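Local coordinates for OmpA family protein (Escherichia coli, PDB 5M38), which probably binds peptidoglycan, being the OmpA-like domain of TagL, a component of the type VI secretion system of enteroaggregative Escherichia coli, at residues L9-A14 against K25-A30; V32-K37 against G76-S81; W17-G22 against A65-D70. All coordinates share one frame; numbering follows the deposited sequence.

Interaction 1 of 3, residues L9-A14 against K25-A30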
ATOM      1  N   LEU A   9       1.829  -5.353  -5.470  1.00 67.09           N
ATOM      2  CA  LEU A   9       0.655  -6.156  -5.139  1.00 67.92           C
ATOM      3  C   LEU A   9       0.926  -7.676  -5.411  1.00 75.64           C
ATOM      4  O   LEU A   9       0.633  -8.246  -6.457  1.00 75.88           O
ATOM      5  CB  LEU A   9      -0.579  -5.560  -5.824  1.00 68.24           C
ATOM      6  CG  LEU A   9      -1.273  -4.369  -5.106  1.00 72.04           C
ATOM      7  CD1 LEU A   9      -0.399  -3.661  -4.149  1.00 71.37           C
ATOM      8  CD2 LEU A   9      -1.880  -3.371  -6.073  1.00 77.05           C
ATOM      9  N   ALA A  10       1.708  -8.231  -4.476  1.00 74.94           N
ATOM     10  CA  ALA A  10       2.219  -9.586  -4.205  1.00 72.67           C
ATOM     11  C   ALA A  10       2.031  -9.650  -2.655  1.00 72.10           C
ATOM     12  O   ALA A  10       2.874 -10.136  -1.889  1.00 70.29           O
ATOM     13  CB  ALA A  10       3.691  -9.624  -4.525  1.00 73.69           C
ATOM     14  N   LEU A  11       0.937  -8.988  -2.224  1.00 65.03           N
ATOM     15  CA  LEU A  11       0.430  -8.863  -0.878  1.00 62.13           C
ATOM     16  C   LEU A  11      -0.981  -9.399  -0.934  1.00 61.14           C
ATOM     17  O   LEU A  11      -1.505  -9.837   0.077  1.00 59.80           O
ATOM     18  CB  LEU A  11       0.352  -7.380  -0.467  1.00 61.32           C
ATOM     19  CG  LEU A  11       1.611  -6.552  -0.337  1.00 64.97           C
ATOM     20  CD1 LEU A  11       1.234  -5.071  -0.242  1.00 64.76           C
ATOM     21  CD2 LEU A  11       2.426  -6.971   0.888  1.00 65.57           C
ATOM     22  N   PHE A  12      -1.597  -9.352  -2.128  1.00 56.58           N
ATOM     23  CA  PHE A  12      -2.990  -9.729  -2.364  1.00 55.31           C
ATOM     24  C   PHE A  12      -3.111 -10.565  -3.604  1.00 62.35           C
ATOM     25  O   PHE A  12      -2.266 -10.467  -4.495  1.00 63.22           O
ATOM     26  CB  PHE A  12      -3.838  -8.449  -2.595  1.00 54.82           C
ATOM     27  CG  PHE A  12      -3.647  -7.355  -1.576  1.00 54.27           C
ATOM     28  CD1 PHE A  12      -2.764  -6.305  -1.814  1.00 56.89           C
ATOM     29  CD2 PHE A  12      -4.335  -7.379  -0.366  1.00 55.20           C
ATOM     30  CE1 PHE A  12      -2.577  -5.292  -0.855  1.00 57.44           C
ATOM     31  CE2 PHE A  12      -4.149  -6.364   0.587  1.00 57.79           C
ATOM     32  CZ  PHE A  12      -3.268  -5.336   0.339  1.00 55.80           C
ATOM     33  N   ASP A  13      -4.181 -11.357  -3.692  1.00 59.66           N
ATOM     34  CA  ASP A  13      -4.487 -12.116  -4.904  1.00 60.45           C
ATOM     35  C   ASP A  13      -5.386 -11.194  -5.760  1.00 65.00           C
ATOM     36  O   ASP A  13      -6.051 -10.320  -5.200  1.00 65.00           O
ATOM     37  CB  ASP A  13      -5.210 -13.442  -4.573  1.00 63.01           C
ATOM     38  CG  ASP A  13      -4.364 -14.510  -3.891  1.00 76.17           C
ATOM     39  OD1 ASP A  13      -3.374 -14.992  -4.519  1.00 74.41           O
ATOM     40  OD2 ASP A  13      -4.751 -14.953  -2.789  1.00 88.64           O
ATOM     41  N   ALA A  14      -5.405 -11.370  -7.101  1.00 61.89           N
ATOM     42  CA  ALA A  14      -6.192 -10.555  -8.047  1.00 61.66           C
ATOM     43  C   ALA A  14      -7.586 -10.216  -7.544  1.00 66.62           C
ATOM     44  O   ALA A  14      -8.353 -11.117  -7.203  1.00 67.05           O
ATOM     45  CB  ALA A  14      -6.282 -11.252  -9.391  1.00 62.89           C
ATOM     46  N   LYS A  25       6.742 -11.607   4.685  1.00 75.28           N
ATOM     47  CA  LYS A  25       8.155 -11.319   4.408  1.00 75.44           C
ATOM     48  C   LYS A  25       8.405  -9.828   4.090  1.00 79.21           C
ATOM     49  O   LYS A  25       9.342  -9.231   4.624  1.00 78.56           O
ATOM     50  CB  LYS A  25       8.623 -12.225   3.244  1.00 78.48           C
ATOM     51  CG  LYS A  25      10.119 -12.289   3.018  1.00 94.29           C
ATOM     52  CD  LYS A  25      10.412 -13.223   1.865  1.00104.50           C
ATOM     53  CE  LYS A  25      11.869 -13.221   1.485  1.00122.99           C
ATOM     54  NZ  LYS A  25      12.135 -14.158   0.360  1.00137.57           N
ATOM     55  N   TRP A  26       7.557  -9.229   3.234  1.00 77.97           N
ATOM     56  CA  TRP A  26       7.663  -7.822   2.820  1.00 78.10           C
ATOM     57  C   TRP A  26       7.101  -6.868   3.835  1.00 78.31           C
ATOM     58  O   TRP A  26       7.610  -5.754   3.978  1.00 77.38           O
ATOM     59  CB  TRP A  26       7.036  -7.605   1.438  1.00 77.77           C
ATOM     60  CG  TRP A  26       7.694  -8.473   0.411  1.00 80.26           C
ATOM     61  CD1 TRP A  26       8.944  -8.311  -0.118  1.00 84.05           C
ATOM     62  CD2 TRP A  26       7.224  -9.735  -0.050  1.00 80.63           C
ATOM     63  NE1 TRP A  26       9.260  -9.381  -0.921  1.00 84.74           N
ATOM     64  CE2 TRP A  26       8.221 -10.274  -0.896  1.00 85.91           C
ATOM     65  CE3 TRP A  26       6.060 -10.473   0.172  1.00 82.56           C
ATOM     66  CZ2 TRP A  26       8.071 -11.504  -1.541  1.00 86.06           C
ATOM     67  CZ3 TRP A  26       5.906 -11.689  -0.477  1.00 85.41           C
ATOM     68  CH2 TRP A  26       6.908 -12.199  -1.315  1.00 86.69           C
ATOM     69  N   LEU A  27       6.073  -7.310   4.563  1.00 72.34           N
ATOM     70  CA  LEU A  27       5.461  -6.507   5.607  1.00 71.40           C
ATOM     71  C   LEU A  27       6.403  -6.319   6.785  1.00 77.41           C
ATOM     72  O   LEU A  27       6.474  -5.210   7.327  1.00 77.34           O
ATOM     73  CB  LEU A  27       4.116  -7.099   6.029  1.00 70.71           C
ATOM     74  CG  LEU A  27       3.025  -7.054   4.953  1.00 72.80           C
ATOM     75  CD1 LEU A  27       1.984  -8.102   5.223  1.00 72.63           C
ATOM     76  CD2 LEU A  27       2.404  -5.646   4.783  1.00 70.97           C
ATOM     77  N   VAL A  28       7.183  -7.363   7.123  1.00 75.30           N
ATOM     78  CA  VAL A  28       8.111  -7.308   8.241  1.00 76.02           C
ATOM     79  C   VAL A  28       9.306  -6.332   7.948  1.00 80.01           C
ATOM     80  O   VAL A  28       9.627  -5.521   8.825  1.00 79.88           O
ATOM     81  CB  VAL A  28       8.521  -8.707   8.763  1.00 81.52           C
ATOM     82  CG1 VAL A  28       9.365  -9.484   7.785  1.00 82.31           C
ATOM     83  CG2 VAL A  28       9.204  -8.615  10.117  1.00 82.37           C
ATOM     84  N   ASN A  29       9.878  -6.321   6.714  1.00 76.99           N
ATOM     85  CA  ASN A  29      10.953  -5.360   6.418  1.00 77.47           C
ATOM     86  C   ASN A  29      10.451  -3.912   6.414  1.00 82.21           C
ATOM     87  O   ASN A  29      11.169  -3.010   6.862  1.00 82.70           O
ATOM     88  CB  ASN A  29      11.806  -5.674   5.189  1.00 82.49           C
ATOM     89  CG  ASN A  29      11.167  -6.200   3.928  1.00129.34           C
ATOM     90  OD1 ASN A  29      10.440  -5.497   3.199  1.00132.72           O
ATOM     91  ND2 ASN A  29      11.487  -7.455   3.624  1.00122.72           N
ATOM     92  N   ALA A  30       9.194  -3.718   5.971  1.00 79.25           N
ATOM     93  CA  ALA A  30       8.503  -2.431   5.986  1.00 78.34           C
ATOM     94  C   ALA A  30       8.271  -1.960   7.437  1.00 81.54           C
ATOM     95  O   ALA A  30       8.434  -0.774   7.709  1.00 80.37           O
ATOM     96  CB  ALA A  30       7.177  -2.543   5.261  1.00 78.40           C
TER
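A methyl of Leu11 meets the branch point of Leu27. The methyl CD2 of Leu11 comes within 4.1 Å of Leu27 CG and lies equally near Leu27 CD2. One methyl of Leu11 thus rests against the fork of Leu27, and the two side chains lie at a slant. In Leu11 the first torsion turns CG away from the carbonyl carbon and beside the backbone N (chi1 -65°). The CB bond of Leu11 does not aim at the helix, but the methyl at its end does come nearer. Leu27 behaves in the same way, and the pair is buried.

The second point of contact is polar on one side only. The carbonyl oxygen of Ala10 lies 3.7 Å from CZ3 of Trp26, on the benzene half of the indole. It approaches the ring obliquely. Trp26 has its CB bond directed toward the loop and CG anti to the carbonyl carbon (chi1 -58°), which carries the benzene half to Ala10 O.

Leu11 also packs on Ala23, and Leu27 on Trp71 of helix 54-74. The backbone of Leu11 is hydrogen-bonded to that of Lys20, which ties two parts of the same loop together.

This loop-on-helix contact of the OmpA-like domain thus rests on van der Waals packing. The leucines form its buried, apolar part, and the exposed Trp26 lies against the Ala10 carbonyl at the outer side.

Interaction 2 of 3, residues V32-K37 against G76-S81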
ATOM      1  N   VAL A  32      10.198  -2.740  10.061  1.00 84.66           N
ATOM      2  CA  VAL A  32      11.502  -2.381  10.628  1.00 85.89           C
ATOM      3  C   VAL A  32      11.798  -0.877  10.351  1.00 90.97           C
ATOM      4  O   VAL A  32      12.200  -0.135  11.261  1.00 92.23           O
ATOM      5  CB  VAL A  32      12.621  -3.384  10.178  1.00 90.99           C
ATOM      6  CG1 VAL A  32      13.440  -2.911   8.974  1.00 90.69           C
ATOM      7  CG2 VAL A  32      13.539  -3.732  11.338  1.00 92.15           C
ATOM      8  N   ASP A  33      11.513  -0.434   9.105  1.00 87.19           N
ATOM      9  CA  ASP A  33      11.687   0.941   8.643  1.00 86.85           C
ATOM     10  C   ASP A  33      10.716   1.870   9.378  1.00 90.21           C
ATOM     11  O   ASP A  33      11.111   2.974   9.760  1.00 89.37           O
ATOM     12  CB  ASP A  33      11.498   1.041   7.106  1.00 88.40           C
ATOM     13  CG  ASP A  33      12.325   0.074   6.260  1.00102.91           C
ATOM     14  OD1 ASP A  33      13.423  -0.335   6.717  1.00105.50           O
ATOM     15  OD2 ASP A  33      11.881  -0.258   5.125  1.00108.35           O
ATOM     16  N   ILE A  34       9.459   1.408   9.601  1.00 86.89           N
ATOM     17  CA  ILE A  34       8.403   2.134  10.324  1.00 86.61           C
ATOM     18  C   ILE A  34       8.795   2.322  11.783  1.00 93.79           C
ATOM     19  O   ILE A  34       8.640   3.423  12.298  1.00 94.79           O
ATOM     20  CB  ILE A  34       7.015   1.438  10.173  1.00 88.52           C
ATOM     21  CG1 ILE A  34       6.400   1.712   8.796  1.00 87.22           C
ATOM     22  CG2 ILE A  34       6.039   1.840  11.287  1.00 89.32           C
ATOM     23  CD1 ILE A  34       5.239   0.842   8.456  1.00 89.31           C
ATOM     24  N   LYS A  35       9.319   1.265  12.434  1.00 91.71           N
ATOM     25  CA  LYS A  35       9.727   1.299  13.843  1.00 93.06           C
ATOM     26  C   LYS A  35      10.887   2.271  14.103  1.00101.64           C
ATOM     27  O   LYS A  35      11.015   2.786  15.219  1.00102.94           O
ATOM     28  CB  LYS A  35      10.019  -0.114  14.384  1.00 94.73           C
ATOM     29  CG  LYS A  35       8.751  -0.822  14.851  1.00 95.20           C
ATOM     30  CD  LYS A  35       8.966  -2.221  15.404  1.00105.04           C
ATOM     31  CE  LYS A  35       7.694  -2.849  15.946  1.00114.66           C
ATOM     32  NZ  LYS A  35       7.312  -2.300  17.274  1.00122.26           N
ATOM     33  N   ALA A  36      11.688   2.563  13.063  1.00 99.93           N
ATOM     34  CA  ALA A  36      12.796   3.516  13.134  1.00100.54           C
ATOM     35  C   ALA A  36      12.273   4.981  13.129  1.00105.50           C
ATOM     36  O   ALA A  36      12.776   5.808  13.890  1.00106.17           O
ATOM     37  CB  ALA A  36      13.751   3.285  11.971  1.00101.02           C
ATOM     38  N   LYS A  37      11.231   5.269  12.305  1.00101.69           N
ATOM     39  CA  LYS A  37      10.622   6.599  12.097  1.00101.28           C
ATOM     40  C   LYS A  37       9.124   6.707  12.522  1.00106.79           C
ATOM     41  O   LYS A  37       8.366   7.495  11.928  1.00106.17           O
ATOM     42  CB  LYS A  37      10.788   7.025  10.615  1.00102.35           C
ATOM     43  CG  LYS A  37      12.233   7.079  10.138  1.00113.09           C
ATOM     44  CD  LYS A  37      12.360   7.476   8.684  1.00116.65           C
ATOM     45  CE  LYS A  37      13.809   7.427   8.293  1.00125.14           C
ATOM     46  NZ  LYS A  37      14.060   8.116   7.011  1.00132.35           N
ATOM     47  N   GLY A  76       2.283  -5.244  14.315  1.00 81.84           N
ATOM     48  CA  GLY A  76       3.416  -4.400  14.705  1.00 82.09           C
ATOM     49  C   GLY A  76       3.294  -3.669  16.033  1.00 88.29           C
ATOM     50  O   GLY A  76       4.282  -3.108  16.519  1.00 89.00           O
ATOM     51  N   ASP A  77       2.079  -3.659  16.613  1.00 85.76           N
ATOM     52  CA  ASP A  77       1.695  -3.054  17.895  1.00 87.32           C
ATOM     53  C   ASP A  77       1.902  -1.517  17.939  1.00 91.60           C
ATOM     54  O   ASP A  77       2.390  -0.970  18.939  1.00 93.52           O
ATOM     55  CB  ASP A  77       2.377  -3.774  19.080  1.00 91.22           C
ATOM     56  CG  ASP A  77       1.608  -3.764  20.389  1.00110.48           C
ATOM     57  OD1 ASP A  77       0.368  -3.535  20.356  1.00111.72           O
ATOM     58  OD2 ASP A  77       2.231  -4.033  21.445  1.00121.24           O
ATOM     59  N   ILE A  78       1.474  -0.827  16.859  1.00 85.02           N
ATOM     60  CA  ILE A  78       1.558   0.628  16.666  1.00 82.48           C
ATOM     61  C   ILE A  78       0.143   1.202  16.843  1.00 85.33           C
ATOM     62  O   ILE A  78      -0.801   0.623  16.303  1.00 84.60           O
ATOM     63  CB  ILE A  78       2.156   0.951  15.256  1.00 83.94           C
ATOM     64  CG1 ILE A  78       3.557   0.368  15.111  1.00 83.88           C
ATOM     65  CG2 ILE A  78       2.173   2.461  14.943  1.00 84.00           C
ATOM     66  CD1 ILE A  78       3.861  -0.052  13.777  1.00 89.02           C
ATOM     67  N   PRO A  79      -0.046   2.312  17.599  1.00 81.64           N
ATOM     68  CA  PRO A  79      -1.411   2.855  17.769  1.00 80.92           C
ATOM     69  C   PRO A  79      -2.042   3.315  16.457  1.00 82.44           C
ATOM     70  O   PRO A  79      -1.333   3.814  15.581  1.00 80.89           O
ATOM     71  CB  PRO A  79      -1.212   4.040  18.727  1.00 82.87           C
ATOM     72  CG  PRO A  79       0.123   3.832  19.341  1.00 87.61           C
ATOM     73  CD  PRO A  79       0.948   3.120  18.335  1.00 82.85           C
ATOM     74  N   GLN A  80      -3.375   3.158  16.340  1.00 78.78           N
ATOM     75  CA  GLN A  80      -4.183   3.570  15.189  1.00 78.13           C
ATOM     76  C   GLN A  80      -3.914   5.032  14.820  1.00 81.55           C
ATOM     77  O   GLN A  80      -3.878   5.365  13.640  1.00 81.72           O
ATOM     78  CB  GLN A  80      -5.694   3.434  15.514  1.00 80.21           C
ATOM     79  CG  GLN A  80      -6.461   2.346  14.759  1.00 90.17           C
ATOM     80  CD  GLN A  80      -7.068   2.735  13.437  1.00103.75           C
ATOM     81  OE1 GLN A  80      -8.240   2.464  13.180  1.00 96.30           O
ATOM     82  NE2 GLN A  80      -6.290   3.366  12.563  1.00102.76           N
ATOM     83  N   SER A  81      -3.737   5.894  15.834  1.00 77.51           N
ATOM     84  CA  SER A  81      -3.491   7.332  15.729  1.00 76.50           C
ATOM     85  C   SER A  81      -2.231   7.715  14.937  1.00 79.05           C
ATOM     86  O   SER A  81      -2.130   8.851  14.466  1.00 76.84           O
ATOM     87  CB  SER A  81      -3.463   7.960  17.124  1.00 79.74           C
ATOM     88  OG  SER A  81      -2.516   7.350  17.990  1.00 81.71           O
TER
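Ile34 and Ile78 supply the apolar part of this contact. The branch methyl CG2 of Ile34 touches the end methyl CD1 of Ile78 at 3.8 Å. Both CB bonds point toward the opposite segment, and the side chains lie at a slant to each other. In Ile34 the first torsion sets CG1 beside the backbone N (chi1 -77°). This leaves CG2 on the side that faces Ile78. Both isoleucines are buried and both rest on Ile42 of strand 42-47. Ile34 also touches Met72 of helix 54-74 and Leu113 near the end of the modelled chain.

The polar part is one weak hydrogen bond. Lys35 NZ donates to the carbonyl oxygen of Gly76 at 3.2 Å. The lysine chain runs extended through its middle and bends at the last torsion (chi4 -76°). Its CE lies 3.5 Å from the same Gly76 oxygen. The end of the chain thus reaches the loop, although the CB bond does not aim there. Asp77 OD2 is 6.8 Å from Lys35 NZ, too far for a salt bridge, and any attraction is probably slight. Asp77 has left helical geometry with a positive phi, where the chain turns after helix 54-74.

The contact joins the C-terminal end of helix 24-36 to the loop between helix 54-74 and strand 83-89 of the OmpA-like domain. Its chemistry divides by depth. Buried isoleucines make the apolar join, while the exposed lysine adds a weak polar tie to a backbone carbonyl.

Interaction 3 of 3, residues W17-G22 against A65-D70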
ATOM      1  N   TRP A  17      -8.542  -7.755  -1.256  1.00 62.43           N
ATOM      2  CA  TRP A  17      -8.018  -6.733  -0.346  1.00 61.04           C
ATOM      3  C   TRP A  17      -7.719  -7.339   1.029  1.00 67.05           C
ATOM      4  O   TRP A  17      -7.776  -6.646   2.040  1.00 68.44           O
ATOM      5  CB  TRP A  17      -8.997  -5.562  -0.244  1.00 59.36           C
ATOM      6  CG  TRP A  17     -10.355  -5.945   0.275  1.00 60.12           C
ATOM      7  CD1 TRP A  17     -10.768  -5.947   1.573  1.00 63.02           C
ATOM      8  CD2 TRP A  17     -11.435  -6.488  -0.492  1.00 59.83           C
ATOM      9  NE1 TRP A  17     -12.055  -6.420   1.659  1.00 62.67           N
ATOM     10  CE2 TRP A  17     -12.490  -6.757   0.405  1.00 63.71           C
ATOM     11  CE3 TRP A  17     -11.613  -6.773  -1.857  1.00 60.93           C
ATOM     12  CZ2 TRP A  17     -13.718  -7.272  -0.018  1.00 63.58           C
ATOM     13  CZ3 TRP A  17     -12.826  -7.290  -2.277  1.00 63.27           C
ATOM     14  CH2 TRP A  17     -13.864  -7.536  -1.365  1.00 64.57           C
ATOM     15  N   THR A  18      -7.410  -8.640   1.049  1.00 64.73           N
ATOM     16  CA  THR A  18      -7.073  -9.448   2.221  1.00 65.49           C
ATOM     17  C   THR A  18      -5.649  -9.907   1.977  1.00 68.96           C
ATOM     18  O   THR A  18      -5.407 -10.484   0.924  1.00 70.22           O
ATOM     19  CB  THR A  18      -8.052 -10.643   2.322  1.00 75.73           C
ATOM     20  OG1 THR A  18      -9.374 -10.147   2.523  1.00 76.00           O
ATOM     21  CG2 THR A  18      -7.700 -11.606   3.445  1.00 77.60           C
ATOM     22  N   LEU A  19      -4.719  -9.669   2.931  1.00 63.43           N
ATOM     23  CA  LEU A  19      -3.308 -10.038   2.782  1.00 63.60           C
ATOM     24  C   LEU A  19      -3.101 -11.542   2.646  1.00 72.67           C
ATOM     25  O   LEU A  19      -3.540 -12.316   3.504  1.00 74.15           O
ATOM     26  CB  LEU A  19      -2.413  -9.450   3.896  1.00 62.80           C
ATOM     27  CG  LEU A  19      -2.352  -7.917   4.023  1.00 63.63           C
ATOM     28  CD1 LEU A  19      -1.830  -7.518   5.354  1.00 62.78           C
ATOM     29  CD2 LEU A  19      -1.483  -7.306   2.960  1.00 63.54           C
ATOM     30  N   LYS A  20      -2.463 -11.951   1.540  1.00 71.56           N
ATOM     31  CA  LYS A  20      -2.196 -13.355   1.246  1.00 72.57           C
ATOM     32  C   LYS A  20      -1.054 -13.898   2.151  1.00 82.02           C
ATOM     33  O   LYS A  20      -0.263 -13.088   2.647  1.00 82.57           O
ATOM     34  CB  LYS A  20      -1.997 -13.605  -0.270  1.00 72.32           C
ATOM     35  CG  LYS A  20      -0.652 -13.243  -0.854  1.00 58.81           C
ATOM     36  CD  LYS A  20      -0.689 -13.526  -2.348  1.00 53.97           C
ATOM     37  CE  LYS A  20       0.613 -13.317  -3.059  1.00 71.72           C
ATOM     38  NZ  LYS A  20       0.386 -13.054  -4.511  1.00 93.63           N
ATOM     39  N   PRO A  21      -0.993 -15.235   2.429  1.00 82.08           N
ATOM     40  CA  PRO A  21       0.019 -15.762   3.380  1.00 83.03           C
ATOM     41  C   PRO A  21       1.477 -15.392   3.129  1.00 87.20           C
ATOM     42  O   PRO A  21       2.211 -15.136   4.096  1.00 87.96           O
ATOM     43  CB  PRO A  21      -0.179 -17.273   3.313  1.00 85.88           C
ATOM     44  CG  PRO A  21      -1.557 -17.437   2.871  1.00 90.18           C
ATOM     45  CD  PRO A  21      -1.903 -16.310   1.980  1.00 84.44           C
ATOM     46  N   GLY A  22       1.868 -15.337   1.854  1.00 82.32           N
ATOM     47  CA  GLY A  22       3.229 -14.993   1.442  1.00 81.38           C
ATOM     48  C   GLY A  22       3.705 -13.584   1.758  1.00 83.81           C
ATOM     49  O   GLY A  22       4.913 -13.361   1.881  1.00 84.72           O
ATOM     50  N   ALA A  65      -4.841  -0.363   1.248  1.00 54.96           N
ATOM     51  CA  ALA A  65      -4.100   0.518   2.150  1.00 52.46           C
ATOM     52  C   ALA A  65      -4.552   0.267   3.599  1.00 57.71           C
ATOM     53  O   ALA A  65      -3.721   0.258   4.510  1.00 59.57           O
ATOM     54  CB  ALA A  65      -4.337   1.968   1.768  1.00 52.29           C
ATOM     55  N   GLU A  66      -5.864   0.049   3.810  1.00 53.67           N
ATOM     56  CA  GLU A  66      -6.434  -0.257   5.125  1.00 53.97           C
ATOM     57  C   GLU A  66      -5.905  -1.603   5.625  1.00 58.80           C
ATOM     58  O   GLU A  66      -5.539  -1.689   6.794  1.00 60.90           O
ATOM     59  CB  GLU A  66      -7.973  -0.260   5.078  1.00 55.96           C
ATOM     60  CG  GLU A  66      -8.587   1.121   4.956  1.00 64.92           C
ATOM     61  CD  GLU A  66     -10.099   1.205   4.823  1.00 89.61           C
ATOM     62  OE1 GLU A  66     -10.732   0.229   4.354  1.00 84.00           O
ATOM     63  OE2 GLU A  66     -10.650   2.276   5.166  1.00 87.28           O
ATOM     64  N   ALA A  67      -5.809  -2.634   4.736  1.00 53.53           N
ATOM     65  CA  ALA A  67      -5.281  -3.979   5.034  1.00 52.89           C
ATOM     66  C   ALA A  67      -3.842  -3.915   5.519  1.00 60.98           C
ATOM     67  O   ALA A  67      -3.510  -4.600   6.492  1.00 63.63           O
ATOM     68  CB  ALA A  67      -5.376  -4.879   3.817  1.00 52.93           C
ATOM     69  N   VAL A  68      -2.995  -3.070   4.876  1.00 56.88           N
ATOM     70  CA  VAL A  68      -1.590  -2.870   5.260  1.00 55.89           C
ATOM     71  C   VAL A  68      -1.505  -2.162   6.622  1.00 61.39           C
ATOM     72  O   VAL A  68      -0.731  -2.609   7.478  1.00 63.73           O
ATOM     73  CB  VAL A  68      -0.753  -2.199   4.141  1.00 58.38           C
ATOM     74  CG1 VAL A  68       0.648  -1.815   4.635  1.00 58.46           C
ATOM     75  CG2 VAL A  68      -0.661  -3.111   2.915  1.00 57.45           C
ATOM     76  N   ARG A  69      -2.325  -1.111   6.848  1.00 56.35           N
ATOM     77  CA  ARG A  69      -2.364  -0.390   8.126  1.00 55.81           C
ATOM     78  C   ARG A  69      -2.748  -1.338   9.254  1.00 60.22           C
ATOM     79  O   ARG A  69      -2.092  -1.316  10.296  1.00 60.02           O
ATOM     80  CB  ARG A  69      -3.345   0.797   8.095  1.00 56.67           C
ATOM     81  CG  ARG A  69      -3.670   1.303   9.511  1.00 65.85           C
ATOM     82  CD  ARG A  69      -4.695   2.391   9.624  1.00 85.45           C
ATOM     83  NE  ARG A  69      -5.962   2.105   8.940  1.00 89.74           N
ATOM     84  CZ  ARG A  69      -6.871   1.267   9.402  1.00 93.96           C
ATOM     85  NH1 ARG A  69      -6.652   0.600  10.520  1.00 88.55           N
ATOM     86  NH2 ARG A  69      -7.993   1.060   8.731  1.00 74.24           N
ATOM     87  N   ASP A  70      -3.827  -2.154   9.056  1.00 57.04           N
ATOM     88  CA  ASP A  70      -4.325  -3.123  10.036  1.00 57.58           C
ATOM     89  C   ASP A  70      -3.227  -4.064  10.491  1.00 64.26           C
ATOM     90  O   ASP A  70      -3.094  -4.292  11.690  1.00 65.44           O
ATOM     91  CB  ASP A  70      -5.509  -3.923   9.479  1.00 59.50           C
ATOM     92  CG  ASP A  70      -6.776  -3.131   9.225  1.00 69.23           C
ATOM     93  OD1 ASP A  70      -6.851  -1.966   9.660  1.00 69.98           O
ATOM     94  OD2 ASP A  70      -7.697  -3.677   8.592  1.00 73.74           O
TER
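The loop between strand 4-8 and helix 24-36 packs here on helix 54-74, the long helix of the OmpA-like fold. Segment 17-22 is irregular, and Leu19 makes most of the contact. Its CB bond points toward the helix. The methyl CD1 of Leu19 lies 3.6 Å from the carbonyl oxygen of Ala67. The CG of Leu19 sits 4.3 Å from the Ala67 methyl. The other branch of Leu19, CD2, meets CG2 of Val68 at 4.3 Å. The first torsion places CG beside the backbone N (chi1 -61°), and the fork spreads over two successive residues of the helix.

The Ala67 methyl also faces the loop backbone. The CB of Ala67 lies 3.5 Å from the carbonyl oxygen of Trp17. The small side chain is consistent with this close approach of the loop backbone. Packing of methyl groups on each other and on carbonyl oxygens holds the segments together.

Leu19 also touches Phe12 of the same loop and Trp71 of helix 54-74. The Trp17 side chain runs to Leu60, Lys63 and Arg64, earlier on helix 54-74. Val68 packs on Val109 and Ile111 of strand 108-112, while Arg69 reaches Phe83 and Val85 of strand 83-89.

Interactions 1 and 3 lie close, with centres about 8 Å apart. The centre of interaction 2 is about 17 Å from that of interaction 1 and about 16 Å from that of interaction 3. Interactions 1 and 2 share helix 24-36 and follow one another along the chain. The segments of interaction 3 alternate with those of both. The Leu11-Lys20 backbone bond joins interactions 1 and 3, and Phe12 packs on the backbone of Trp17 and Thr18 and on the Leu19 side chain. Gln80 packs on Arg69 between interactions 2 and 3. In this OmpA-like domain the loop after strand 4-8 thus meets both helices, while interaction 2 joins the end of helix 24-36 to the loop after helix 54-74.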